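Local coordinates for protein anaphase-promoting complex subunit CUT9 (PDB 2XPI) that serves as a subunit of the anaphase-promoting complex, the E3 ubiquitin ligase that controls progression through mitosis and the G1 phase, at residues A[126-129]-A[135-138]; A[290-295]-A[308-313]; A[450-455]-A[482-487]. One frame throughout, in Å; residues are numbered along the deposited sequence.

Contact 1. Residues A[126-129]-A[135-138]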
loop_
_atom_site.group_PDB
_atom_site.type_symbol
_atom_site.label_atom_id
_atom_site.label_comp_id
_atom_site.label_asym_id
_atom_site.label_seq_id
_atom_site.Cartn_x
_atom_site.Cartn_y
_atom_site.Cartn_z
ATOM N N VAL A 126 6.788 -5.314 11.603
ATOM C CA VAL A 126 7.293 -4.120 10.951
ATOM C C VAL A 126 7.329 -4.364 9.443
ATOM O O VAL A 126 6.843 -3.545 8.648
ATOM C CB VAL A 126 8.700 -3.707 11.516
ATOM C CG1 VAL A 126 9.244 -2.500 10.794
ATOM C CG2 VAL A 126 8.632 -3.444 13.031
ATOM N N TYR A 127 7.880 -5.496 9.035
ATOM C CA TYR A 127 7.956 -5.799 7.611
ATOM C C TYR A 127 6.579 -5.821 6.967
ATOM O O TYR A 127 6.431 -5.418 5.822
ATOM C CB TYR A 127 8.653 -7.137 7.362
ATOM C CG TYR A 127 10.100 -7.172 7.781
ATOM C CD1 TYR A 127 10.805 -5.990 8.013
ATOM C CD2 TYR A 127 10.763 -8.376 7.945
ATOM C CE1 TYR A 127 12.138 -6.010 8.408
ATOM C CE2 TYR A 127 12.084 -8.411 8.335
ATOM C CZ TYR A 127 12.767 -7.222 8.565
ATOM O OH TYR A 127 14.088 -7.251 8.932
ATOM N N CYS A 128 5.574 -6.308 7.693
ATOM C CA CYS A 128 4.216 -6.358 7.158
ATOM C C CYS A 128 3.626 -4.988 6.953
ATOM O O CYS A 128 2.840 -4.778 6.020
ATOM C CB CYS A 128 3.286 -7.138 8.071
ATOM S SG CYS A 128 3.430 -8.897 7.886
ATOM N N CYS A 129 3.976 -4.064 7.841
ATOM C CA CYS A 129 3.518 -2.683 7.710
ATOM C C CYS A 129 4.141 -2.005 6.509
ATOM O O CYS A 129 3.638 -1.014 6.014
ATOM C CB CYS A 129 3.830 -1.888 8.977
ATOM S SG CYS A 129 2.905 -2.497 10.394
ATOM N N ARG A 135 9.405 -10.991 2.941
ATOM C CA ARG A 135 10.462 -10.842 3.933
ATOM C C ARG A 135 10.078 -11.301 5.345
ATOM O O ARG A 135 10.835 -12.039 5.975
ATOM C CB ARG A 135 11.008 -9.419 3.973
ATOM C CG ARG A 135 12.241 -9.336 4.833
ATOM C CD ARG A 135 12.814 -7.954 4.844
ATOM N NE ARG A 135 14.248 -7.983 5.049
ATOM C CZ ARG A 135 14.946 -6.924 5.423
ATOM N NH1 ARG A 135 14.309 -5.785 5.634
ATOM N NH2 ARG A 135 16.262 -6.997 5.590
ATOM N N ALA A 136 8.933 -10.849 5.853
ATOM C CA ALA A 136 8.405 -11.371 7.115
ATOM C C ALA A 136 8.230 -12.885 7.036
ATOM O O ALA A 136 8.620 -13.612 7.951
ATOM C CB ALA A 136 7.073 -10.713 7.465
ATOM N N LYS A 137 7.628 -13.367 5.954
ATOM C CA LYS A 137 7.405 -14.799 5.829
ATOM C C LYS A 137 8.734 -15.499 6.031
ATOM O O LYS A 137 8.838 -16.404 6.867
ATOM C CB LYS A 137 6.795 -15.177 4.469
ATOM C CG LYS A 137 6.505 -16.664 4.311
ATOM C CD LYS A 137 7.003 -17.210 2.946
ATOM C CE LYS A 137 8.497 -17.606 2.946
ATOM N NZ LYS A 137 9.455 -16.608 2.322
ATOM N N CYS A 138 9.760 -15.069 5.299
ATOM C CA CYS A 138 11.040 -15.757 5.390
ATOM C C CYS A 138 11.544 -15.708 6.833
ATOM O O CYS A 138 11.943 -16.720 7.395
ATOM C CB CYS A 138 12.064 -15.215 4.386
ATOM S SG CYS A 138 13.579 -16.325 4.090
#
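In the helical hairpin of TPR 2, where helix 117-129 turns back into helix 133-142, Tyr127 and Arg135 stack on each other across the turn, one from each helix. The Arg135 guanidinium lies flat over one face of the Tyr127 ring, with 4.5 Å between centres and planes 16° apart, and the phenolic end of the tyrosine sits beneath it. Nearer the backbone, Arg135 CD makes a CH-pi contact 3.7 Å from the ring centroid. Arginine suits this site because its chain can lie along an aromatic face: CG is anti to the backbone N (chi1 -171°), and the chain stays extended as far as NE. Tyrosine adds a hydroxyl that hydrogen-bonds to Glu108 of helix 100-114, fixing the ring's outer end. Beyond the stack, Arg135 makes a weak, long ion pair with Asp335 of the second subunit, in keeping with the role of TPR 1-7 in homodimerization. A leucine in place of Tyr127 would probably leave the guanidinium without its aromatic platform and Glu108 without its hydroxyl partner. Small Ala136 lets the helices approach closely: its CB lies 3.9 Å from Tyr127 CB and 4.1 Å from Cys128 SG.

Contact 2. Residues A[290-295]-A[308-313]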
loop_
_atom_site.group_PDB
_atom_site.type_symbol
_atom_site.label_atom_id
_atom_site.label_comp_id
_atom_site.label_asym_id
_atom_site.label_seq_id
_atom_site.Cartn_x
_atom_site.Cartn_y
_atom_site.Cartn_z
ATOM N N ARG A 290 -35.286 -4.533 21.988
ATOM C CA ARG A 290 -34.704 -4.309 23.303
ATOM C C ARG A 290 -33.206 -4.071 23.199
ATOM O O ARG A 290 -32.615 -3.402 24.042
ATOM C CB ARG A 290 -35.000 -5.473 24.243
ATOM C CG ARG A 290 -34.805 -6.833 23.629
ATOM C CD ARG A 290 -34.924 -7.896 24.701
ATOM N NE ARG A 290 -35.236 -9.199 24.131
ATOM C CZ ARG A 290 -36.439 -9.547 23.686
ATOM N NH1 ARG A 290 -37.448 -8.682 23.739
ATOM N NH2 ARG A 290 -36.634 -10.758 23.184
ATOM N N ALA A 291 -32.602 -4.633 22.158
ATOM C CA ALA A 291 -31.205 -4.393 21.855
ATOM C C ALA A 291 -31.050 -2.946 21.469
ATOM O O ALA A 291 -30.096 -2.281 21.871
ATOM C CB ALA A 291 -30.762 -5.262 20.718
ATOM N N GLU A 292 -32.000 -2.468 20.676
ATOM C CA GLU A 292 -32.008 -1.087 20.224
ATOM C C GLU A 292 -32.338 -0.157 21.397
ATOM O O GLU A 292 -31.874 0.986 21.454
ATOM C CB GLU A 292 -33.008 -0.914 19.076
ATOM C CG GLU A 292 -32.859 0.382 18.278
ATOM C CD GLU A 292 -33.342 1.620 19.047
ATOM O OE1 GLU A 292 -34.424 1.559 19.685
ATOM O OE2 GLU A 292 -32.637 2.657 19.013
ATOM N N ASP A 293 -33.125 -0.649 22.347
ATOM C CA ASP A 293 -33.447 0.165 23.501
ATOM C C ASP A 293 -32.286 0.216 24.489
ATOM O O ASP A 293 -31.886 1.291 24.950
ATOM C CB ASP A 293 -34.712 -0.336 24.184
ATOM C CG ASP A 293 -35.697 0.779 24.433
ATOM O OD1 ASP A 293 -35.738 1.717 23.601
ATOM O OD2 ASP A 293 -36.422 0.728 25.455
ATOM N N TYR A 294 -31.746 -0.954 24.806
ATOM C CA TYR A 294 -30.583 -1.050 25.667
ATOM C C TYR A 294 -29.464 -0.121 25.191
ATOM O O TYR A 294 -28.906 0.636 25.985
ATOM C CB TYR A 294 -30.094 -2.489 25.720
ATOM C CG TYR A 294 -28.902 -2.699 26.606
ATOM C CD1 TYR A 294 -28.946 -2.373 27.957
ATOM C CD2 TYR A 294 -27.727 -3.234 26.100
ATOM C CE1 TYR A 294 -27.844 -2.581 28.783
ATOM C CE2 TYR A 294 -26.632 -3.443 26.904
ATOM C CZ TYR A 294 -26.690 -3.116 28.244
ATOM O OH TYR A 294 -25.588 -3.331 29.039
ATOM N N LEU A 295 -29.147 -0.165 23.902
ATOM C CA LEU A 295 -28.051 0.643 23.364
ATOM C C LEU A 295 -28.335 2.153 23.323
ATOM O O LEU A 295 -27.418 2.973 23.446
ATOM C CB LEU A 295 -27.642 0.140 21.978
ATOM C CG LEU A 295 -26.536 -0.915 21.882
ATOM C CD1 LEU A 295 -26.079 -1.421 23.242
ATOM C CD2 LEU A 295 -26.992 -2.046 21.001
ATOM N N LEU A 308 -27.904 4.102 14.222
ATOM C CA LEU A 308 -28.823 4.894 13.436
ATOM C C LEU A 308 -29.242 4.091 12.204
ATOM O O LEU A 308 -30.380 4.195 11.721
ATOM C CB LEU A 308 -28.198 6.242 13.083
ATOM C CG LEU A 308 -28.200 7.125 14.343
ATOM C CD1 LEU A 308 -27.688 8.531 14.109
ATOM C CD2 LEU A 308 -29.601 7.172 14.888
ATOM N N LEU A 309 -28.324 3.255 11.737
ATOM C CA LEU A 309 -28.616 2.332 10.665
ATOM C C LEU A 309 -29.588 1.132 10.948
ATOM O O LEU A 309 -30.261 0.751 9.994
ATOM C CB LEU A 309 -27.325 1.868 10.002
ATOM C CG LEU A 309 -26.762 2.610 8.783
ATOM C CD1 LEU A 309 -25.709 1.728 8.162
ATOM C CD2 LEU A 309 -27.817 2.915 7.735
ATOM N N CYS A 310 -29.687 0.530 12.163
ATOM C CA CYS A 310 -30.810 -0.435 12.392
ATOM C C CYS A 310 -32.061 0.365 12.093
ATOM O O CYS A 310 -32.871 -0.048 11.286
ATOM C CB CYS A 310 -30.937 -1.148 13.814
ATOM S SG CYS A 310 -32.717 -1.143 14.570
ATOM N N LYS A 311 -32.179 1.533 12.720
ATOM C CA LYS A 311 -33.376 2.369 12.618
ATOM C C LYS A 311 -33.737 2.698 11.185
ATOM O O LYS A 311 -34.874 2.523 10.777
ATOM C CB LYS A 311 -33.189 3.697 13.348
ATOM C CG LYS A 311 -32.988 3.619 14.832
ATOM C CD LYS A 311 -32.405 4.946 15.299
ATOM C CE LYS A 311 -31.920 4.882 16.736
ATOM N NZ LYS A 311 -33.059 4.649 17.665
ATOM N N ALA A 312 -32.771 3.222 10.444
ATOM C CA ALA A 312 -33.012 3.717 9.106
ATOM C C ALA A 312 -33.501 2.581 8.214
ATOM O O ALA A 312 -34.435 2.746 7.438
ATOM C CB ALA A 312 -31.733 4.341 8.536
ATOM N N ASP A 313 -32.857 1.427 8.341
ATOM C CA ASP A 313 -33.230 0.250 7.590
ATOM C C ASP A 313 -34.611 -0.205 7.991
ATOM O O ASP A 313 -35.393 -0.627 7.144
ATOM C CB ASP A 313 -32.238 -0.878 7.834
ATOM C CG ASP A 313 -31.302 -1.091 6.660
ATOM O OD1 ASP A 313 -31.793 -1.272 5.502
ATOM O OD2 ASP A 313 -30.065 -1.079 6.907
#
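Two successive tetratricopeptide repeats meet where Glu292, on helix 285-296 of TPR 6, reaches Lys311 on helix 305-317 of TPR 7. The polar part of the contact is a salt bridge: Lys311 NZ donates to Glu292 OE2, with the two atoms modelled 2.4 Å apart, a separation that is doubtful at this resolution. The grip is one-sided, since Glu292 OE1 stands 3.9 Å from Lys311 NZ. Both side chains bend to make the bond, and they cross at about a right angle. Glu292 leaves its backbone with CG turned away from N (chi1 -165°) and then folds at chi2 (-73°), while Lys311 turns at chi4 (-65°) to bring its ammonium round to the carboxylate. OE2 also accepts a hydrogen bond from Ser296 OG, one helical turn further along the same helix, so the oxygen that faces the lysine is held from its own helix as well. Long, flexible residues suit these places, because the two charged groups must bend toward each other from backbones whose nearest CA atoms, those of Glu292 and Cys310, are 7.9 Å apart.

The apolar part of the contact is slighter. The Lys311 side chain also packs on Ile327 of helix 321-334. Cys310, small and only weakly polar, is buried and points toward helix 285-296; it also packs against Leu277 and Lys281 in a neighbouring loop. Across the helix pair its partner is the aliphatic stem of the glutamate, with Cys310 SG 4.0 Å from Glu292 CG.

Contact 3. Residues A[450-455]-A[482-487]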
loop_
_atom_site.group_PDB
_atom_site.type_symbol
_atom_site.label_atom_id
_atom_site.label_comp_id
_atom_site.label_asym_id
_atom_site.label_seq_id
_atom_site.Cartn_x
_atom_site.Cartn_y
_atom_site.Cartn_z
ATOM N N GLN A 450 -41.877 -9.730 -12.397
ATOM C CA GLN A 450 -41.239 -9.998 -13.665
ATOM C C GLN A 450 -41.859 -11.240 -14.303
ATOM O O GLN A 450 -41.999 -11.303 -15.529
ATOM C CB GLN A 450 -39.733 -10.170 -13.459
ATOM C CG GLN A 450 -38.919 -9.818 -14.665
ATOM C CD GLN A 450 -39.159 -8.401 -15.099
ATOM O OE1 GLN A 450 -39.256 -8.109 -16.290
ATOM N NE2 GLN A 450 -39.285 -7.511 -14.136
ATOM N N HIS A 451 -42.241 -12.225 -13.482
ATOM C CA HIS A 451 -42.913 -13.418 -14.002
ATOM C C HIS A 451 -44.363 -13.157 -14.425
ATOM O O HIS A 451 -44.894 -13.835 -15.300
ATOM C CB HIS A 451 -42.815 -14.587 -13.030
ATOM C CG HIS A 451 -41.510 -15.324 -13.113
ATOM N ND1 HIS A 451 -41.139 -16.066 -14.216
ATOM C CD2 HIS A 451 -40.484 -15.426 -12.233
ATOM C CE1 HIS A 451 -39.942 -16.587 -14.013
ATOM N NE2 HIS A 451 -39.524 -16.215 -12.819
ATOM N N MET A 452 -44.994 -12.161 -13.820
ATOM C CA MET A 452 -46.265 -11.670 -14.333
ATOM C C MET A 452 -46.141 -11.203 -15.778
ATOM O O MET A 452 -46.967 -11.559 -16.617
ATOM C CB MET A 452 -46.799 -10.542 -13.466
ATOM C CG MET A 452 -47.558 -11.057 -12.291
ATOM S SD MET A 452 -48.528 -9.790 -11.497
ATOM C CE MET A 452 -47.370 -9.220 -10.262
ATOM N N GLN A 453 -45.106 -10.415 -16.060
ATOM C CA GLN A 453 -44.823 -9.942 -17.413
ATOM C C GLN A 453 -44.762 -11.082 -18.418
ATOM O O GLN A 453 -45.278 -10.970 -19.519
ATOM C CB GLN A 453 -43.485 -9.220 -17.441
ATOM C CG GLN A 453 -43.384 -8.128 -16.439
ATOM C CD GLN A 453 -44.351 -7.027 -16.740
ATOM O OE1 GLN A 453 -44.247 -6.374 -17.780
ATOM N NE2 GLN A 453 -45.313 -6.810 -15.839
ATOM N N LEU A 454 -44.115 -12.173 -18.040
ATOM C CA LEU A 454 -43.958 -13.301 -18.937
ATOM C C LEU A 454 -45.255 -14.088 -19.088
ATOM O O LEU A 454 -45.386 -14.925 -19.985
ATOM C CB LEU A 454 -42.856 -14.227 -18.427
ATOM C CG LEU A 454 -41.470 -13.602 -18.472
ATOM C CD1 LEU A 454 -40.412 -14.567 -17.973
ATOM C CD2 LEU A 454 -41.163 -13.143 -19.885
ATOM N N GLY A 455 -46.203 -13.830 -18.195
ATOM C CA GLY A 455 -47.417 -14.613 -18.151
ATOM C C GLY A 455 -47.377 -15.880 -17.304
ATOM O O GLY A 455 -48.297 -16.687 -17.397
ATOM N N GLY A 482 -52.847 -8.291 -6.014
ATOM C CA GLY A 482 -54.136 -7.866 -6.526
ATOM C C GLY A 482 -54.230 -8.001 -8.031
ATOM O O GLY A 482 -55.275 -8.356 -8.557
ATOM N N VAL A 483 -53.135 -7.719 -8.723
ATOM C CA VAL A 483 -53.073 -7.902 -10.165
ATOM C C VAL A 483 -53.170 -9.385 -10.538
ATOM O O VAL A 483 -53.542 -9.743 -11.654
ATOM C CB VAL A 483 -51.784 -7.304 -10.743
ATOM C CG1 VAL A 483 -51.614 -7.708 -12.199
ATOM C CG2 VAL A 483 -51.821 -5.796 -10.615
ATOM N N VAL A 484 -52.851 -10.242 -9.581
ATOM C CA VAL A 484 -52.863 -11.676 -9.797
ATOM C C VAL A 484 -54.273 -12.194 -9.579
ATOM O O VAL A 484 -54.780 -12.972 -10.373
ATOM C CB VAL A 484 -51.812 -12.386 -8.879
ATOM C CG1 VAL A 484 -52.261 -13.763 -8.445
ATOM C CG2 VAL A 484 -50.473 -12.448 -9.577
ATOM N N ALA A 485 -54.923 -11.746 -8.515
ATOM C CA ALA A 485 -56.301 -12.145 -8.276
ATOM C C ALA A 485 -57.179 -11.656 -9.415
ATOM O O ALA A 485 -58.118 -12.313 -9.797
ATOM C CB ALA A 485 -56.787 -11.590 -6.965
ATOM N N PHE A 486 -56.864 -10.488 -9.954
ATOM C CA PHE A 486 -57.599 -9.933 -11.076
ATOM C C PHE A 486 -57.321 -10.732 -12.348
ATOM O O PHE A 486 -58.181 -10.845 -13.212
ATOM C CB PHE A 486 -57.231 -8.453 -11.257
ATOM C CG PHE A 486 -57.848 -7.803 -12.469
ATOM C CD1 PHE A 486 -57.284 -7.963 -13.726
ATOM C CD2 PHE A 486 -58.973 -7.012 -12.351
ATOM C CE1 PHE A 486 -57.848 -7.361 -14.854
ATOM C CE2 PHE A 486 -59.544 -6.399 -13.474
ATOM C CZ PHE A 486 -58.971 -6.579 -14.724
ATOM N N ASN A 487 -56.126 -11.293 -12.463
ATOM C CA ASN A 487 -55.775 -12.077 -13.642
ATOM C C ASN A 487 -56.398 -13.468 -13.648
ATOM O O ASN A 487 -56.827 -13.949 -14.694
ATOM C CB ASN A 487 -54.266 -12.113 -13.853
ATOM C CG ASN A 487 -53.767 -10.864 -14.525
ATOM O OD1 ASN A 487 -54.439 -10.310 -15.393
ATOM N ND2 ASN A 487 -52.599 -10.392 -14.118
#
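Met452 and Val484 mark the closest backbone approach between segments 450-455 and 482-487, with their CA atoms 8.0 Å apart. Helix 442-454 ends two residues later in a Schellman motif, with Gly455 the first residue to leave helical angles. Gly455 takes a positive phi of 87°, and its N bonds back to Met452 O at 2.9 Å. A side chain with this backbone would press against the carbonyl O of Leu454, so glycine fits the turn naturally.

The gap between the helices is spanned by one long side chain. Met452 points toward the facing helix, and its thioether sulfur is the atom that arrives there, lodging between two valine methyls. Met452 SD lies 3.8 Å from Val483 CG1, and it is equally far, 3.8 Å, from Val484 CG2. The Met452 side chain crosses that of Val484 at about a right angle and that of Val483 more obliquely, so SD sits in the notch between neighbouring residues of one helix. The bend at chi3 (-92°) turns the terminal CE away from the valines, which leaves the sulfur as the leading atom. Valine suits the receiving side because its branching at CB holds methyls close to the backbone. At Val483 a chi1 of 170° sets CG1 opposite the backbone N and so puts that methyl against the sulfur.

Around this junction of TPR 11 and TPR 12, Ala460 and Leu464 of helix 457-470 pack on Met452. Val483 also touches Asn521 of helix 516-528 and an apolar side chain from the chain of another protein, consistent with the binding of Hcn1 by TPR 8 and 10-13. No hydrogen bond links the two segments, so their direct contact depends on apolar fit: a polarisable, flexible thioether against branched methyls.

From the N terminus the three contacts follow in series, and none encloses or crosses another. Contact 1 closes the shortest loop, five residues, within TPR 2. Contact 2 spans twelve residues and joins TPR 6 to TPR 7, still in the stretch that mediates homodimerization. Contact 3 closes a loop of 26 residues that contains helix 457-470, and it ties TPR 11 to TPR 12 in the region that binds Hcn1. The centres of contacts 1 and 2 lie about 41 Å apart, and those of contacts 2 and 3 about 37 Å. Contacts 1 and 3, about 61 Å between centres, fall on opposite sides of the chain's centre.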